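Local coordinates for protein phosphoribosylformylglycinamidine synthase 2 (Thermus thermophilus, PDB 3VIU) that binds adenosine-5'-diphosphate and magnesium as a PurM-like (AIR synthase-related) protein, in which paired N- and C-terminal domain modules occur twice along one chain, at residues 37-49 with 358-370. Residues are numbered along the deposited sequence; the frame is centred on the assembly and turned at random.
Sequences MWSEHCAYKNSRP and EALAEAPTYVRVG. With ADP (adenosine-5'-diphosphate), chain B.
With W38 CG anti to its carbonyl carbon (chi1 -83°) and chi2 at 27°, one indole face lies against A363 and P364. A363 CB sits 3.4 Å from the centroid of the five-membered ring and P364 CD 3.5 Å from that of the six-membered ring, both CH-pi contacts almost along the normal. NE1 gives a bent hydrogen bond (139° at H) to A359 O of the short helix 357-361, 3.0 Å away. Bends at chi2 and chi3 turn the R48 guanidinium to bridge the two segments: NH2 donates to A363 O (2.7 Å) and NH1 to A43 O (2.6 Å), while T365 CG2 lies over one face. The contact joins the run from helix 28-37 to helix 48-51, which overlaps the linker-domain family, to that following outermost strand 350-356 of a seven-stranded mixed sheet. In the ADP pocket, Y44 leaves helix 40-43 with positive phi, CE2 3.2 Å from ADP N7. Y366 N donates to K45 O (2.9 Å); their side chains run alongside, K45 NZ salt-bridged and Y366 OH hydrogen-bonded to E14 OE2 of helix 12-22. A water donates to M37 O and L360 O; M37 CG packs on L360 CG at 3.8 Å.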
loop_
_atom_site.group_PDB
_atom_site.type_symbol
_atom_site.label_atom_id
_atom_site.label_comp_id
_atom_site.label_asym_id
_atom_site.label_seq_id
_atom_site.Cartn_x
_atom_site.Cartn_y
_atom_site.Cartn_z
HETATM N N MSE A 37 10.886 -21.823 0.991
HETATM C CA MSE A 37 11.794 -20.703 0.750
HETATM C C MSE A 37 11.972 -20.377 -0.730
HETATM O O MSE A 37 12.331 -19.255 -1.083
HETATM C CB MSE A 37 13.159 -20.976 1.384
HETATM C CG MSE A 37 13.152 -20.913 2.905
HETATM SE SE MSE A 37 12.657 -19.150 3.606
HETATM C CE MSE A 37 14.364 -18.244 3.390
ATOM N N TRP A 38 11.707 -21.354 -1.590
ATOM C CA TRP A 38 11.844 -21.173 -3.028
ATOM C C TRP A 38 10.521 -20.909 -3.747
ATOM O O TRP A 38 10.483 -20.802 -4.973
ATOM C CB TRP A 38 12.546 -22.393 -3.627
ATOM C CG TRP A 38 14.035 -22.310 -3.517
ATOM C CD1 TRP A 38 14.753 -21.623 -2.579
ATOM C CD2 TRP A 38 14.995 -22.916 -4.393
ATOM N NE1 TRP A 38 16.098 -21.757 -2.820
ATOM C CE2 TRP A 38 16.275 -22.548 -3.926
ATOM C CE3 TRP A 38 14.897 -23.736 -5.528
ATOM C CZ2 TRP A 38 17.452 -22.969 -4.554
ATOM C CZ3 TRP A 38 16.068 -24.155 -6.150
ATOM C CH2 TRP A 38 17.328 -23.770 -5.660
ATOM N N SER A 39 9.436 -20.811 -2.983
ATOM C CA SER A 39 8.120 -20.537 -3.556
ATOM C C SER A 39 8.122 -19.071 -3.999
ATOM O O SER A 39 8.884 -18.265 -3.459
ATOM C CB SER A 39 7.020 -20.764 -2.509
ATOM O OG SER A 39 7.060 -19.773 -1.492
ATOM N N GLU A 40 7.282 -18.718 -4.966
ATOM C CA GLU A 40 7.263 -17.337 -5.445
ATOM C C GLU A 40 7.042 -16.336 -4.318
ATOM O O GLU A 40 7.613 -15.249 -4.332
ATOM C CB GLU A 40 6.180 -17.136 -6.510
ATOM C CG GLU A 40 6.284 -15.790 -7.230
ATOM C CD GLU A 40 7.404 -15.753 -8.260
ATOM O OE1 GLU A 40 7.871 -14.640 -8.600
ATOM O OE2 GLU A 40 7.809 -16.833 -8.741
ATOM N N HIS A 41 6.216 -16.709 -3.344
ATOM C CA HIS A 41 5.912 -15.830 -2.218
ATOM C C HIS A 41 7.176 -15.323 -1.539
ATOM O O HIS A 41 7.332 -14.124 -1.320
ATOM C CB HIS A 41 5.039 -16.551 -1.184
ATOM C CG HIS A 41 4.592 -15.670 -0.057
ATOM N ND1 HIS A 41 3.528 -14.801 -0.169
ATOM C CD2 HIS A 41 5.103 -15.478 1.182
ATOM C CE1 HIS A 41 3.403 -14.110 0.951
ATOM N NE2 HIS A 41 4.348 -14.501 1.788
ATOM N N CYS A 42 8.085 -16.238 -1.224
ATOM C CA CYS A 42 9.333 -15.885 -0.554
ATOM C C CYS A 42 10.504 -15.545 -1.469
ATOM O O CYS A 42 11.307 -14.669 -1.156
ATOM C CB CYS A 42 9.771 -17.021 0.376
ATOM S SG CYS A 42 8.669 -17.344 1.772
ATOM N N ALA A 43 10.599 -16.224 -2.604
ATOM C CA ALA A 43 11.724 -16.014 -3.505
ATOM C C ALA A 43 11.576 -14.967 -4.604
ATOM O O ALA A 43 12.591 -14.475 -5.106
ATOM C CB ALA A 43 12.133 -17.355 -4.124
ATOM N N TYR A 44 10.344 -14.629 -4.989
ATOM C CA TYR A 44 10.139 -13.632 -6.040
ATOM C C TYR A 44 10.885 -14.050 -7.311
ATOM O O TYR A 44 11.485 -13.224 -7.990
ATOM C CB TYR A 44 10.672 -12.272 -5.582
ATOM C CG TYR A 44 9.815 -11.583 -4.554
ATOM C CD1 TYR A 44 9.558 -12.168 -3.306
ATOM C CD2 TYR A 44 9.217 -10.359 -4.842
ATOM C CE1 TYR A 44 8.716 -11.548 -2.381
ATOM C CE2 TYR A 44 8.376 -9.739 -3.929
ATOM C CZ TYR A 44 8.126 -10.333 -2.708
ATOM O OH TYR A 44 7.270 -9.707 -1.837
ATOM N N LYS A 45 10.836 -15.337 -7.625
ATOM C CA LYS A 45 11.534 -15.883 -8.777
ATOM C C LYS A 45 11.258 -15.249 -10.143
ATOM O O LYS A 45 12.179 -15.061 -10.931
ATOM C CB LYS A 45 11.296 -17.390 -8.833
ATOM C CG LYS A 45 11.923 -18.131 -7.657
ATOM C CD LYS A 45 11.723 -19.642 -7.739
ATOM C CE LYS A 45 10.242 -20.007 -7.779
ATOM N NZ LYS A 45 10.019 -21.465 -7.594
ATOM N N ASN A 46 10.011 -14.900 -10.427
ATOM C CA ASN A 46 9.699 -14.312 -11.720
ATOM C C ASN A 46 9.687 -12.793 -11.766
ATOM O O ASN A 46 9.630 -12.210 -12.850
ATOM C CB ASN A 46 8.357 -14.836 -12.217
ATOM C CG ASN A 46 8.389 -16.321 -12.497
ATOM O OD1 ASN A 46 8.387 -17.148 -11.580
ATOM N ND2 ASN A 46 8.434 -16.670 -13.770
ATOM N N SER A 47 9.761 -12.151 -10.606
ATOM C CA SER A 47 9.720 -10.693 -10.544
ATOM C C SER A 47 11.044 -9.993 -10.278
ATOM O O SER A 47 11.212 -8.843 -10.676
ATOM C CB SER A 47 8.707 -10.236 -9.488
ATOM O OG SER A 47 9.111 -10.640 -8.193
ATOM N N ARG A 48 11.978 -10.668 -9.610
ATOM C CA ARG A 48 13.269 -10.053 -9.306
ATOM C C ARG A 48 13.973 -9.437 -10.515
ATOM O O ARG A 48 14.338 -8.266 -10.484
ATOM C CB ARG A 48 14.196 -11.058 -8.610
ATOM C CG ARG A 48 14.261 -10.888 -7.081
ATOM C CD ARG A 48 14.443 -12.228 -6.354
ATOM N NE ARG A 48 15.704 -12.894 -6.676
ATOM C CZ ARG A 48 15.977 -14.164 -6.389
ATOM N NH1 ARG A 48 15.078 -14.921 -5.772
ATOM N NH2 ARG A 48 17.154 -14.682 -6.716
ATOM N N PRO A 49 14.153 -10.205 -11.603
ATOM C CA PRO A 49 14.825 -9.678 -12.795
ATOM C C PRO A 49 14.256 -8.350 -13.300
ATOM O O PRO A 49 14.990 -7.523 -13.841
ATOM C CB PRO A 49 14.637 -10.799 -13.819
ATOM C CG PRO A 49 14.578 -12.014 -12.982
ATOM C CD PRO A 49 13.695 -11.584 -11.839
ATOM N N GLU A 358 23.043 -19.274 1.692
ATOM C CA GLU A 358 22.888 -18.800 0.317
ATOM C C GLU A 358 21.907 -19.654 -0.481
ATOM O O GLU A 358 21.086 -19.136 -1.236
ATOM C CB GLU A 358 24.229 -18.804 -0.414
ATOM C CG GLU A 358 24.124 -18.241 -1.821
ATOM C CD GLU A 358 25.328 -18.552 -2.678
ATOM O OE1 GLU A 358 25.512 -19.736 -3.034
ATOM O OE2 GLU A 358 26.087 -17.615 -2.993
ATOM N N ALA A 359 22.008 -20.968 -0.315
ATOM C CA ALA A 359 21.143 -21.895 -1.029
ATOM C C ALA A 359 19.676 -21.642 -0.720
ATOM O O ALA A 359 18.804 -21.828 -1.575
ATOM C CB ALA A 359 21.510 -23.336 -0.663
ATOM N N LEU A 360 19.413 -21.200 0.505
ATOM C CA LEU A 360 18.053 -20.946 0.951
ATOM C C LEU A 360 17.509 -19.551 0.625
ATOM O O LEU A 360 16.317 -19.397 0.374
ATOM C CB LEU A 360 17.975 -21.199 2.459
ATOM C CG LEU A 360 16.803 -22.038 2.970
ATOM C CD1 LEU A 360 16.541 -23.233 2.056
ATOM C CD2 LEU A 360 17.124 -22.502 4.369
ATOM N N ALA A 361 18.381 -18.547 0.608
ATOM C CA ALA A 361 17.965 -17.171 0.350
ATOM C C ALA A 361 18.091 -16.695 -1.092
ATOM O O ALA A 361 17.431 -15.731 -1.489
ATOM C CB ALA A 361 18.738 -16.223 1.266
ATOM N N GLU A 362 18.939 -17.350 -1.876
ATOM C CA GLU A 362 19.134 -16.945 -3.263
ATOM C C GLU A 362 18.659 -17.992 -4.254
ATOM O O GLU A 362 19.463 -18.714 -4.844
ATOM C CB GLU A 362 20.606 -16.622 -3.511
ATOM C CG GLU A 362 21.100 -15.408 -2.731
ATOM C CD GLU A 362 22.548 -15.054 -3.038
ATOM O OE1 GLU A 362 22.867 -14.825 -4.229
ATOM O OE2 GLU A 362 23.367 -15.002 -2.091
ATOM N N ALA A 363 17.342 -18.056 -4.436
ATOM C CA ALA A 363 16.723 -19.007 -5.350
ATOM C C ALA A 363 16.835 -18.555 -6.807
ATOM O O ALA A 363 17.057 -17.378 -7.095
ATOM C CB ALA A 363 15.257 -19.203 -4.979
ATOM N N PRO A 364 16.672 -19.496 -7.748
ATOM C CA PRO A 364 16.751 -19.202 -9.184
ATOM C C PRO A 364 15.664 -18.225 -9.609
ATOM O O PRO A 364 14.569 -18.234 -9.051
ATOM C CB PRO A 364 16.547 -20.568 -9.835
ATOM C CG PRO A 364 16.954 -21.548 -8.753
ATOM C CD PRO A 364 16.398 -20.925 -7.515
ATOM N N THR A 365 15.971 -17.378 -10.586
ATOM C CA THR A 365 14.996 -16.425 -11.105
ATOM C C THR A 365 14.689 -16.818 -12.542
ATOM O O THR A 365 15.457 -17.547 -13.171
ATOM C CB THR A 365 15.522 -14.973 -11.083
ATOM O OG1 THR A 365 16.703 -14.869 -11.885
ATOM C CG2 THR A 365 15.824 -14.545 -9.652
ATOM N N TYR A 366 13.568 -16.343 -13.066
ATOM C CA TYR A 366 13.202 -16.698 -14.425
ATOM C C TYR A 366 12.832 -15.503 -15.297
ATOM O O TYR A 366 12.254 -14.519 -14.830
ATOM C CB TYR A 366 12.044 -17.705 -14.403
ATOM C CG TYR A 366 12.331 -18.965 -13.610
ATOM C CD1 TYR A 366 13.355 -19.834 -13.990
ATOM C CD2 TYR A 366 11.587 -19.282 -12.475
ATOM C CE1 TYR A 366 13.634 -20.986 -13.258
ATOM C CE2 TYR A 366 11.855 -20.437 -11.733
ATOM C CZ TYR A 366 12.881 -21.283 -12.132
ATOM O OH TYR A 366 13.149 -22.422 -11.412
ATOM N N VAL A 367 13.192 -15.597 -16.570
ATOM C CA VAL A 367 12.879 -14.553 -17.527
ATOM C C VAL A 367 11.999 -15.192 -18.587
ATOM O O VAL A 367 12.227 -16.336 -18.984
ATOM C CB VAL A 367 14.153 -13.988 -18.180
ATOM C CG1 VAL A 367 13.803 -13.248 -19.458
ATOM C CG2 VAL A 367 14.848 -13.042 -17.208
ATOM N N ARG A 368 10.983 -14.460 -19.028
ATOM C CA ARG A 368 10.072 -14.969 -20.042
ATOM C C ARG A 368 9.871 -13.944 -21.132
ATOM O O ARG A 368 10.410 -12.836 -21.072
ATOM C CB ARG A 368 8.713 -15.302 -19.426
ATOM C CG ARG A 368 8.698 -16.561 -18.591
ATOM C CD ARG A 368 7.519 -16.571 -17.636
ATOM N NE ARG A 368 7.508 -17.761 -16.794
ATOM C CZ ARG A 368 8.545 -18.178 -16.077
ATOM N NH1 ARG A 368 9.679 -17.498 -16.106
ATOM N NH2 ARG A 368 8.449 -19.266 -15.322
ATOM N N VAL A 369 9.092 -14.327 -22.135
ATOM C CA VAL A 369 8.774 -13.431 -23.231
ATOM C C VAL A 369 7.302 -13.087 -23.098
ATOM O O VAL A 369 6.431 -13.944 -23.247
ATOM C CB VAL A 369 9.032 -14.083 -24.608
ATOM C CG1 VAL A 369 10.533 -14.218 -24.840
ATOM C CG2 VAL A 369 8.354 -15.448 -24.678
ATOM N N GLY A 370 7.032 -11.829 -22.779
ATOM C CA GLY A 370 5.661 -11.402 -22.638
ATOM C C GLY A 370 5.056 -11.066 -23.983
ATOM O O GLY A 370 5.762 -10.758 -24.944
HETATM P PB ADP B . 8.065 -9.904 4.456
HETATM O O1B ADP B . 7.895 -11.328 4.053
HETATM O O2B ADP B . 6.646 -9.150 4.349
HETATM O O3B ADP B . 8.640 -9.859 6.040
HETATM P PA ADP B . 9.255 -9.852 2.001
HETATM O O1A ADP B . 10.268 -10.942 2.038
HETATM O O2A ADP B . 7.828 -10.479 1.556
HETATM O O3A ADP B . 9.148 -9.151 3.482
HETATM O "O5'" ADP B . 9.641 -8.696 0.912
HETATM C "C5'" ADP B . 10.948 -8.963 0.367
HETATM C "C4'" ADP B . 11.845 -7.693 0.283
HETATM O "O4'" ADP B . 11.864 -7.155 -1.078
HETATM C "C3'" ADP B . 11.383 -6.521 1.187
HETATM O "O3'" ADP B . 12.526 -5.785 1.640
HETATM C "C2'" ADP B . 10.480 -5.702 0.264
HETATM O "O2'" ADP B . 10.376 -4.337 0.677
HETATM C "C1'" ADP B . 11.141 -5.874 -1.106
HETATM N N9 ADP B . 10.150 -5.858 -2.191
HETATM C C8 ADP B . 9.304 -6.875 -2.535
HETATM N N7 ADP B . 8.560 -6.528 -3.545
HETATM C C5 ADP B . 8.873 -5.270 -3.918
HETATM C C6 ADP B . 8.416 -4.378 -4.923
HETATM N N6 ADP B . 7.416 -4.759 -5.799
HETATM N N1 ADP B . 8.978 -3.152 -5.007
HETATM C C2 ADP B . 9.949 -2.762 -4.166
HETATM N N3 ADP B . 10.406 -3.571 -3.209
HETATM C C4 ADP B . 9.904 -4.815 -3.051
HETATM O O HOH W 1 14.346 -17.154 -0.632
#